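Local coordinates for ThermoDBP-single stranded DNA binding protein (Thermoproteus tenax, PDB 3TEK) that binds single-stranded DNA, probably through this N-terminal domain, and appears to replace the canonical single-stranded DNA-binding protein in Thermoproteales, at residues L56-L64 and E73-D81; W30-F41 and L92-F101. All blocks are in the same frame, centred on the assembly; numbering follows the deposited sequence.

Contact 1. Residues L56-L64 and E73-D81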
loop_
_atom_site.group_PDB
_atom_site.type_symbol
_atom_site.label_atom_id
_atom_site.label_comp_id
_atom_site.label_asym_id
_atom_site.label_seq_id
_atom_site.Cartn_x
_atom_site.Cartn_y
_atom_site.Cartn_z
ATOM N N LEU A 56 -3.558 3.500 1.826
ATOM C CA LEU A 56 -3.050 3.501 0.459
ATOM C C LEU A 56 -3.325 4.856 -0.221
ATOM O O LEU A 56 -2.477 5.412 -0.915
ATOM C CB LEU A 56 -3.692 2.366 -0.343
ATOM C CG LEU A 56 -3.418 2.331 -1.828
ATOM C CD1 LEU A 56 -1.979 1.953 -2.031
ATOM C CD2 LEU A 56 -4.284 1.325 -2.513
ATOM N N PHE A 57 -4.523 5.363 -0.001
ATOM C CA PHE A 57 -4.984 6.592 -0.634
ATOM C C PHE A 57 -4.222 7.808 -0.165
ATOM O O PHE A 57 -3.907 8.684 -0.961
ATOM C CB PHE A 57 -6.482 6.777 -0.411
ATOM C CG PHE A 57 -7.341 5.980 -1.378
ATOM C CD1 PHE A 57 -6.985 4.694 -1.769
ATOM C CD2 PHE A 57 -8.513 6.520 -1.893
ATOM C CE1 PHE A 57 -7.765 3.951 -2.658
ATOM C CE2 PHE A 57 -9.316 5.769 -2.796
ATOM C CZ PHE A 57 -8.923 4.474 -3.165
ATOM N N GLY A 58 -3.920 7.850 1.126
ATOM C CA GLY A 58 -3.056 8.889 1.673
ATOM C C GLY A 58 -1.660 8.783 1.105
ATOM O O GLY A 58 -1.035 9.790 0.772
ATOM N N ALA A 59 -1.181 7.549 0.952
ATOM C CA ALA A 59 0.133 7.331 0.363
ATOM C C ALA A 59 0.199 7.848 -1.086
ATOM O O ALA A 59 1.169 8.500 -1.468
ATOM C CB ALA A 59 0.537 5.829 0.436
ATOM N N VAL A 60 -0.841 7.584 -1.873
ATOM C CA VAL A 60 -0.855 8.038 -3.273
ATOM C C VAL A 60 -0.979 9.547 -3.367
ATOM O O VAL A 60 -0.233 10.188 -4.110
ATOM C CB VAL A 60 -1.951 7.306 -4.040
ATOM C CG1 VAL A 60 -2.150 7.881 -5.411
ATOM C CG2 VAL A 60 -1.596 5.777 -4.059
ATOM N N ALA A 61 -1.921 10.117 -2.638
ATOM C CA ALA A 61 -2.214 11.561 -2.720
ATOM C C ALA A 61 -0.997 12.320 -2.255
ATOM O O ALA A 61 -0.585 13.276 -2.906
ATOM C CB ALA A 61 -3.415 11.926 -1.855
ATOM N N GLY A 62 -0.422 11.871 -1.133
ATOM C CA GLY A 62 0.796 12.455 -0.581
ATOM C C GLY A 62 1.962 12.411 -1.556
ATOM O O GLY A 62 2.646 13.405 -1.732
ATOM N N SER A 63 2.181 11.262 -2.198
ATOM C CA SER A 63 3.253 11.154 -3.196
ATOM C C SER A 63 2.999 12.075 -4.413
ATOM O O SER A 63 3.931 12.657 -4.948
ATOM C CB SER A 63 3.457 9.718 -3.649
ATOM O OG SER A 63 3.742 8.865 -2.535
ATOM N N LEU A 64 1.752 12.206 -4.838
ATOM C CA LEU A 64 1.465 13.066 -5.967
ATOM C C LEU A 64 1.771 14.543 -5.665
ATOM O O LEU A 64 2.327 15.247 -6.497
ATOM C CB LEU A 64 0.024 12.876 -6.449
ATOM C CG LEU A 64 -0.228 11.582 -7.245
ATOM C CD1 LEU A 64 -1.683 11.296 -7.322
ATOM C CD2 LEU A 64 0.390 11.614 -8.658
ATOM N N GLU A 73 -2.712 17.376 -6.265
ATOM C CA GLU A 73 -4.065 17.157 -5.771
ATOM C C GLU A 73 -5.118 17.045 -6.905
ATOM O O GLU A 73 -6.058 16.277 -6.796
ATOM C CB GLU A 73 -4.443 18.236 -4.739
ATOM C CG GLU A 73 -5.683 17.893 -3.875
ATOM C CD GLU A 73 -5.541 16.607 -3.024
ATOM O OE1 GLU A 73 -4.407 16.122 -2.797
ATOM O OE2 GLU A 73 -6.587 16.078 -2.575
ATOM N N ASN A 74 -4.947 17.794 -7.993
ATOM C CA ASN A 74 -5.825 17.658 -9.168
ATOM C C ASN A 74 -5.687 16.294 -9.837
ATOM O O ASN A 74 -6.663 15.729 -10.295
ATOM C CB ASN A 74 -5.534 18.759 -10.181
ATOM C CG ASN A 74 -5.929 20.116 -9.661
ATOM O OD1 ASN A 74 -6.992 20.275 -9.090
ATOM N ND2 ASN A 74 -5.085 21.095 -9.860
ATOM N N ILE A 75 -4.452 15.798 -9.900
ATOM C CA ILE A 75 -4.169 14.506 -10.509
ATOM C C ILE A 75 -4.890 13.487 -9.662
ATOM O O ILE A 75 -5.634 12.663 -10.174
ATOM C CB ILE A 75 -2.662 14.173 -10.547
ATOM C CG1 ILE A 75 -1.862 15.251 -11.307
ATOM C CG2 ILE A 75 -2.438 12.822 -11.223
ATOM C CD1 ILE A 75 -0.321 15.034 -11.334
ATOM N N PHE A 76 -4.688 13.573 -8.356
ATOM C CA PHE A 76 -5.303 12.623 -7.436
ATOM C C PHE A 76 -6.828 12.601 -7.520
ATOM O O PHE A 76 -7.444 11.524 -7.554
ATOM C CB PHE A 76 -4.889 12.883 -5.995
ATOM C CG PHE A 76 -5.453 11.878 -5.036
ATOM C CD1 PHE A 76 -5.059 10.549 -5.098
ATOM C CD2 PHE A 76 -6.387 12.257 -4.086
ATOM C CE1 PHE A 76 -5.594 9.613 -4.245
ATOM C CE2 PHE A 76 -6.918 11.340 -3.209
ATOM C CZ PHE A 76 -6.523 10.006 -3.286
ATOM N N ASN A 77 -7.420 13.791 -7.530
ATOM C CA ASN A 77 -8.879 13.914 -7.620
ATOM C C ASN A 77 -9.446 13.307 -8.894
ATOM O O ASN A 77 -10.497 12.693 -8.863
ATOM C CB ASN A 77 -9.319 15.380 -7.454
ATOM C CG ASN A 77 -9.300 15.821 -6.007
ATOM O OD1 ASN A 77 -9.374 14.990 -5.103
ATOM N ND2 ASN A 77 -9.182 17.132 -5.777
ATOM N N ARG A 78 -8.724 13.449 -10.003
ATOM C CA ARG A 78 -9.118 12.777 -11.225
ATOM C C ARG A 78 -9.037 11.246 -11.109
ATOM O O ARG A 78 -9.999 10.549 -11.414
ATOM C CB ARG A 78 -8.252 13.219 -12.381
ATOM C CG ARG A 78 -8.553 12.457 -13.656
ATOM C CD ARG A 78 -7.893 13.119 -14.818
ATOM N NE ARG A 78 -6.449 13.165 -14.649
ATOM C CZ ARG A 78 -5.614 12.148 -14.886
ATOM N NH1 ARG A 78 -6.067 10.954 -15.286
ATOM N NH2 ARG A 78 -4.307 12.320 -14.704
ATOM N N ILE A 79 -7.890 10.720 -10.692
ATOM C CA ILE A 79 -7.695 9.280 -10.752
ATOM C C ILE A 79 -8.427 8.529 -9.664
ATOM O O ILE A 79 -8.780 7.345 -9.847
ATOM C CB ILE A 79 -6.197 8.877 -10.746
ATOM C CG1 ILE A 79 -5.533 9.175 -9.411
ATOM C CG2 ILE A 79 -5.467 9.573 -11.843
ATOM C CD1 ILE A 79 -4.154 8.556 -9.300
ATOM N N ARG A 80 -8.677 9.234 -8.555
ATOM C CA ARG A 80 -9.220 8.645 -7.337
ATOM C C ARG A 80 -10.473 7.791 -7.547
ATOM O O ARG A 80 -10.651 6.765 -6.885
ATOM C CB ARG A 80 -9.542 9.741 -6.320
ATOM C CG ARG A 80 -9.867 9.193 -4.975
ATOM C CD ARG A 80 -9.964 10.284 -3.915
ATOM N NE ARG A 80 -11.146 10.099 -3.083
ATOM C CZ ARG A 80 -12.393 10.205 -3.516
ATOM N NH1 ARG A 80 -12.656 10.535 -4.786
ATOM N NH2 ARG A 80 -13.388 10.004 -2.667
ATOM N N ASP A 81 -11.354 8.234 -8.434
ATOM C CA ASP A 81 -12.604 7.513 -8.725
ATOM C C ASP A 81 -12.674 6.893 -10.154
ATOM O O ASP A 81 -13.748 6.440 -10.595
ATOM C CB ASP A 81 -13.801 8.441 -8.466
ATOM C CG ASP A 81 -13.826 9.668 -9.397
ATOM O OD1 ASP A 81 -14.826 10.407 -9.381
ATOM O OD2 ASP A 81 -12.857 9.898 -10.136
#

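Contact 2. Residues W30-F41 and L92-F101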
loop_
_atom_site.group_PDB
_atom_site.type_symbol
_atom_site.label_atom_id
_atom_site.label_comp_id
_atom_site.label_asym_id
_atom_site.label_seq_id
_atom_site.Cartn_x
_atom_site.Cartn_y
_atom_site.Cartn_z
ATOM N N TRP A 30 6.104 2.247 0.492
ATOM C CA TRP A 30 5.036 2.390 1.463
ATOM C C TRP A 30 5.174 1.393 2.608
ATOM O O TRP A 30 5.212 0.193 2.385
ATOM C CB TRP A 30 3.700 2.222 0.732
ATOM C CG TRP A 30 2.479 2.181 1.599
ATOM C CD1 TRP A 30 2.222 2.947 2.690
ATOM C CD2 TRP A 30 1.343 1.324 1.434
ATOM N NE1 TRP A 30 1.001 2.631 3.216
ATOM C CE2 TRP A 30 0.436 1.632 2.471
ATOM C CE3 TRP A 30 1.013 0.318 0.528
ATOM C CZ2 TRP A 30 -0.791 0.981 2.618
ATOM C CZ3 TRP A 30 -0.208 -0.331 0.674
ATOM C CH2 TRP A 30 -1.098 0.010 1.712
ATOM N N ASN A 31 5.286 1.896 3.828
ATOM C CA ASN A 31 5.223 1.034 5.011
ATOM C C ASN A 31 3.906 1.257 5.698
ATOM O O ASN A 31 3.557 2.371 5.995
ATOM C CB ASN A 31 6.378 1.291 5.991
ATOM C CG ASN A 31 6.445 0.238 7.147
ATOM O OD1 ASN A 31 5.425 -0.327 7.571
ATOM N ND2 ASN A 31 7.656 -0.015 7.652
ATOM N N THR A 32 3.186 0.169 5.961
ATOM C CA THR A 32 1.846 0.228 6.538
ATOM C C THR A 32 1.842 0.784 7.936
ATOM O O THR A 32 0.822 1.296 8.412
ATOM C CB THR A 32 1.239 -1.191 6.677
ATOM O OG1 THR A 32 2.034 -1.966 7.589
ATOM C CG2 THR A 32 1.180 -1.881 5.314
ATOM N N GLY A 33 2.972 0.620 8.613
ATOM C CA GLY A 33 3.056 0.863 10.020
ATOM C C GLY A 33 2.711 -0.382 10.786
ATOM O O GLY A 33 2.281 -1.414 10.227
ATOM N N LYS A 34 2.945 -0.272 12.084
ATOM C CA LYS A 34 2.746 -1.354 13.040
ATOM C C LYS A 34 1.242 -1.583 13.151
ATOM O O LYS A 34 0.497 -0.667 13.507
ATOM C CB LYS A 34 3.363 -0.930 14.390
ATOM C CG LYS A 34 3.549 -2.002 15.463
ATOM C CD LYS A 34 4.493 -1.442 16.555
ATOM C CE LYS A 34 4.351 -2.112 17.900
ATOM N NZ LYS A 34 5.104 -1.321 18.914
ATOM N N THR A 35 0.787 -2.788 12.843
ATOM C CA THR A 35 -0.652 -3.042 12.764
ATOM C C THR A 35 -0.955 -4.529 12.967
ATOM O O THR A 35 -0.062 -5.304 13.274
ATOM C CB THR A 35 -1.223 -2.555 11.424
ATOM O OG1 THR A 35 -2.650 -2.697 11.420
ATOM C CG2 THR A 35 -0.630 -3.326 10.262
ATOM N N SER A 36 -2.210 -4.910 12.811
ATOM C CA SER A 36 -2.602 -6.311 12.914
ATOM C C SER A 36 -3.433 -6.592 11.698
ATOM O O SER A 36 -3.846 -5.636 11.008
ATOM C CB SER A 36 -3.436 -6.567 14.173
ATOM O OG SER A 36 -4.655 -5.833 14.138
ATOM N N ALA A 37 -3.663 -7.886 11.438
ATOM C CA ALA A 37 -4.469 -8.351 10.292
ATOM C C ALA A 37 -5.899 -7.818 10.332
ATOM O O ALA A 37 -6.403 -7.306 9.337
ATOM C CB ALA A 37 -4.486 -9.881 10.208
ATOM N N GLY A 38 -6.544 -7.925 11.490
ATOM C CA GLY A 38 -7.872 -7.374 11.679
ATOM C C GLY A 38 -7.959 -5.888 11.329
ATOM O O GLY A 38 -8.913 -5.456 10.674
ATOM N N ARG A 39 -6.991 -5.099 11.785
ATOM C CA ARG A 39 -7.003 -3.647 11.537
ATOM C C ARG A 39 -6.754 -3.335 10.087
ATOM O O ARG A 39 -7.424 -2.498 9.493
ATOM C CB ARG A 39 -5.922 -2.930 12.344
ATOM C CG ARG A 39 -6.149 -2.872 13.844
ATOM C CD ARG A 39 -5.047 -2.026 14.518
ATOM N NE ARG A 39 -4.749 -0.780 13.800
ATOM C CZ ARG A 39 -5.512 0.312 13.787
ATOM N NH1 ARG A 39 -6.664 0.361 14.456
ATOM N NH2 ARG A 39 -5.117 1.375 13.091
ATOM N N LEU A 40 -5.766 -4.010 9.520
ATOM C CA LEU A 40 -5.298 -3.673 8.183
ATOM C C LEU A 40 -6.204 -4.248 7.092
ATOM O O LEU A 40 -6.569 -3.538 6.147
ATOM C CB LEU A 40 -3.862 -4.158 7.976
ATOM C CG LEU A 40 -3.275 -3.888 6.581
ATOM C CD1 LEU A 40 -3.133 -2.387 6.257
ATOM C CD2 LEU A 40 -1.946 -4.656 6.473
ATOM N N PHE A 41 -6.525 -5.532 7.219
ATOM C CA PHE A 41 -7.247 -6.268 6.176
ATOM C C PHE A 41 -8.696 -6.570 6.531
ATOM O O PHE A 41 -9.453 -6.970 5.655
ATOM C CB PHE A 41 -6.578 -7.615 5.864
ATOM C CG PHE A 41 -5.187 -7.518 5.303
ATOM C CD1 PHE A 41 -4.923 -6.792 4.151
ATOM C CD2 PHE A 41 -4.133 -8.188 5.927
ATOM C CE1 PHE A 41 -3.622 -6.729 3.635
ATOM C CE2 PHE A 41 -2.844 -8.139 5.425
ATOM C CZ PHE A 41 -2.582 -7.400 4.277
ATOM N N LEU A 92 -4.210 -4.868 -5.708
ATOM C CA LEU A 92 -3.170 -4.749 -4.682
ATOM C C LEU A 92 -3.608 -5.286 -3.313
ATOM O O LEU A 92 -2.846 -5.991 -2.634
ATOM C CB LEU A 92 -2.748 -3.283 -4.538
ATOM C CG LEU A 92 -1.698 -2.986 -3.485
ATOM C CD1 LEU A 92 -0.440 -3.847 -3.682
ATOM C CD2 LEU A 92 -1.393 -1.450 -3.517
ATOM N N PHE A 93 -4.819 -4.922 -2.907
ATOM C CA PHE A 93 -5.355 -5.333 -1.619
ATOM C C PHE A 93 -5.474 -6.863 -1.564
ATOM O O PHE A 93 -5.034 -7.499 -0.605
ATOM C CB PHE A 93 -6.713 -4.670 -1.403
ATOM C CG PHE A 93 -7.481 -5.184 -0.198
ATOM C CD1 PHE A 93 -7.175 -4.750 1.084
ATOM C CD2 PHE A 93 -8.557 -6.060 -0.365
ATOM C CE1 PHE A 93 -7.927 -5.199 2.209
ATOM C CE2 PHE A 93 -9.306 -6.499 0.733
ATOM C CZ PHE A 93 -8.981 -6.066 2.014
ATOM N N ASP A 94 -6.052 -7.433 -2.615
ATOM C CA ASP A 94 -6.225 -8.886 -2.711
ATOM C C ASP A 94 -4.901 -9.625 -2.783
ATOM O O ASP A 94 -4.741 -10.636 -2.136
ATOM C CB ASP A 94 -7.054 -9.269 -3.940
ATOM C CG ASP A 94 -8.527 -9.029 -3.735
ATOM O OD1 ASP A 94 -8.900 -8.413 -2.701
ATOM O OD2 ASP A 94 -9.331 -9.466 -4.605
ATOM N N GLY A 95 -3.974 -9.114 -3.588
ATOM C CA GLY A 95 -2.675 -9.723 -3.730
ATOM C C GLY A 95 -1.870 -9.675 -2.439
ATOM O O GLY A 95 -1.216 -10.658 -2.090
ATOM N N LEU A 96 -1.891 -8.535 -1.745
ATOM C CA LEU A 96 -1.186 -8.408 -0.463
ATOM C C LEU A 96 -1.795 -9.277 0.623
ATOM O O LEU A 96 -1.070 -9.888 1.391
ATOM C CB LEU A 96 -1.160 -6.982 0.039
ATOM C CG LEU A 96 0.123 -6.176 -0.239
ATOM C CD1 LEU A 96 -0.153 -4.694 0.001
ATOM C CD2 LEU A 96 1.328 -6.664 0.600
ATOM N N LYS A 97 -3.120 -9.294 0.684
ATOM C CA LYS A 97 -3.840 -10.096 1.657
ATOM C C LYS A 97 -3.544 -11.561 1.434
ATOM O O LYS A 97 -3.308 -12.305 2.392
ATOM C CB LYS A 97 -5.333 -9.838 1.528
ATOM C CG LYS A 97 -6.215 -10.442 2.582
ATOM C CD LYS A 97 -7.636 -9.904 2.398
ATOM C CE LYS A 97 -8.686 -10.689 3.166
ATOM N NZ LYS A 97 -10.052 -10.398 2.604
ATOM N N LYS A 98 -3.547 -11.976 0.167
ATOM C CA LYS A 98 -3.238 -13.362 -0.187
ATOM C C LYS A 98 -1.793 -13.728 0.199
ATOM O O LYS A 98 -1.515 -14.770 0.791
ATOM C CB LYS A 98 -3.445 -13.578 -1.689
ATOM C CG LYS A 98 -3.398 -15.058 -2.103
ATOM C CD LYS A 98 -3.946 -15.306 -3.523
ATOM C CE LYS A 98 -2.844 -15.560 -4.555
ATOM N NZ LYS A 98 -3.373 -16.162 -5.833
ATOM N N TRP A 99 -0.865 -12.876 -0.183
ATOM C CA TRP A 99 0.510 -13.038 0.239
ATOM C C TRP A 99 0.624 -13.179 1.780
ATOM O O TRP A 99 1.360 -14.046 2.254
ATOM C CB TRP A 99 1.364 -11.870 -0.260
ATOM C CG TRP A 99 2.701 -11.899 0.315
ATOM C CD1 TRP A 99 3.740 -12.677 -0.087
ATOM C CD2 TRP A 99 3.164 -11.147 1.443
ATOM N NE1 TRP A 99 4.833 -12.454 0.722
ATOM C CE2 TRP A 99 4.507 -11.521 1.670
ATOM C CE3 TRP A 99 2.575 -10.195 2.275
ATOM C CZ2 TRP A 99 5.288 -10.963 2.705
ATOM C CZ3 TRP A 99 3.342 -9.625 3.289
ATOM C CH2 TRP A 99 4.681 -10.023 3.503
ATOM N N PHE A 100 -0.100 -12.348 2.537
ATOM C CA PHE A 100 0.028 -12.358 4.009
ATOM C C PHE A 100 -0.488 -13.648 4.596
ATOM O O PHE A 100 0.168 -14.277 5.394
ATOM C CB PHE A 100 -0.738 -11.222 4.658
ATOM C CG PHE A 100 -0.655 -11.236 6.157
ATOM C CD1 PHE A 100 0.485 -10.782 6.802
ATOM C CD2 PHE A 100 -1.688 -11.749 6.911
ATOM C CE1 PHE A 100 0.578 -10.797 8.211
ATOM C CE2 PHE A 100 -1.619 -11.788 8.325
ATOM C CZ PHE A 100 -0.484 -11.312 8.977
ATOM N N PHE A 101 -1.676 -14.052 4.182
ATOM C CA PHE A 101 -2.289 -15.220 4.765
ATOM C C PHE A 101 -1.723 -16.507 4.235
ATOM O O PHE A 101 -1.600 -17.457 4.983
ATOM C CB PHE A 101 -3.799 -15.182 4.605
ATOM C CG PHE A 101 -4.452 -14.220 5.526
ATOM C CD1 PHE A 101 -4.555 -14.513 6.879
ATOM C CD2 PHE A 101 -4.936 -12.998 5.055
ATOM C CE1 PHE A 101 -5.138 -13.619 7.756
ATOM C CE2 PHE A 101 -5.544 -12.105 5.919
ATOM C CZ PHE A 101 -5.636 -12.404 7.277
#

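Contact 1. Residues L56-L64 and E73-D81
Helices 56-64 and 73-79 run roughly antiparallel, their axes 142° apart in direction and 8.8 Å apart at closest approach, with Ala61 and Phe76 at the point where the backbones come nearest. This is a helical hairpin, two consecutive helices joined by a short connection, with one knob-into-hole fit: the Phe76 side chain sits among Phe57, Val60, Ala61 and Leu64. Small Ala61 suits the floor of that hole, because its CB lies almost on the ring normal, 3.6 Å from the ring centroid, in a CH-pi contact. Arg80 CB, one turn along from Phe76, lies over the opposite face, so the ring is sandwiched. A chi1 of -177°, with CG opposite the backbone N, carries the Phe76 ring over to helix 56-64. Leu64 CD1 comes up at the ring's edge, 3.8 Å from Phe76 CB, while its other branch, CD2, meets Ile75 CG2. Val60 and Leu64 also touch Leu124 of strand 116-124, so branched aliphatic residues fit the side turned to the sheet. At the other side Glu73 makes a salt bridge with Arg65, and the Arg80 chain crosses Phe57 at about a right angle, its CG 4.1 Å from Phe57 CE2.

Contact 2. Residues W30-F41 and L92-F101
Trp30, on strand 23-31, meets the long helix first: its CZ3 lies 4.4 Å from Leu96 CD1 and slightly farther from Leu92 CD2. A broad indole suits this place, since it bridges from the sheet to two leucines one helical turn apart, with Phe52 edge-to-face against it. The chain then turns away. Asn31 OD1 accepts from Gly33 N at 2.8 Å, forming an Asx turn, and Gly33 takes backbone angles that favour glycine. Thr32 OG1 gives its proton to Gly33 O, on a lone pair in the carbonyl plane. Ser36 caps helix 37-41 through a weak bond from Arg39 N to its OG. Strand, turn and short helix thus lead the chain off the four-stranded antiparallel sheet and over helix 83-108; helix 37-41 runs nearly antiparallel to its part 92-101, at 162°. Ala37, small enough for close approach, puts CB 3.9 Å from Phe100 CE2 and also touches Phe101 CZ. Phe41 is the knob, lodged among Phe93, Lys97, Phe100 and Phe101. With CG anti to the carbonyl carbon (chi1 -63°), its ring reaches the helix backbone, and Lys97 CA sits over one face, 4.1 Å from the centroid. Leu40 CD2 packs on the opposite face, toward the rim. Phe93 CE1 approaches in the ring plane, 3.9 Å from Phe41 CD1, while the Phe100 ring plane is inclined 46° to that of Phe41, and Phe100 CB lies 3.8 Å from Phe41 CE2. Phe41 O faces the edge of the Phe93 ring, 3.8 Å from CZ.

How the contacts relate
Both contacts bury similar areas without a hydrogen bond between their segments, yet they lie on opposite sides of the chain's centre, about 20 Å apart between their own centres. Contact 2 is the more buried and the richer in aromatic rings; contact 1, farther out, sets aliphatic groups and a second phenylalanine round the Phe76 ring and has charged residues along its rim. Contact 1 joins helices close in sequence, whereas contact 2 closes a long loop within which contact 1 is nested. They meet through Leu56 of helix 52-68, whose CD1 lies 3.8 Å from Leu92 CD2, and through Ala59, which packs on Trp30. Helix 52-68 is thus a partner in contact 1 and a neighbour of contact 2.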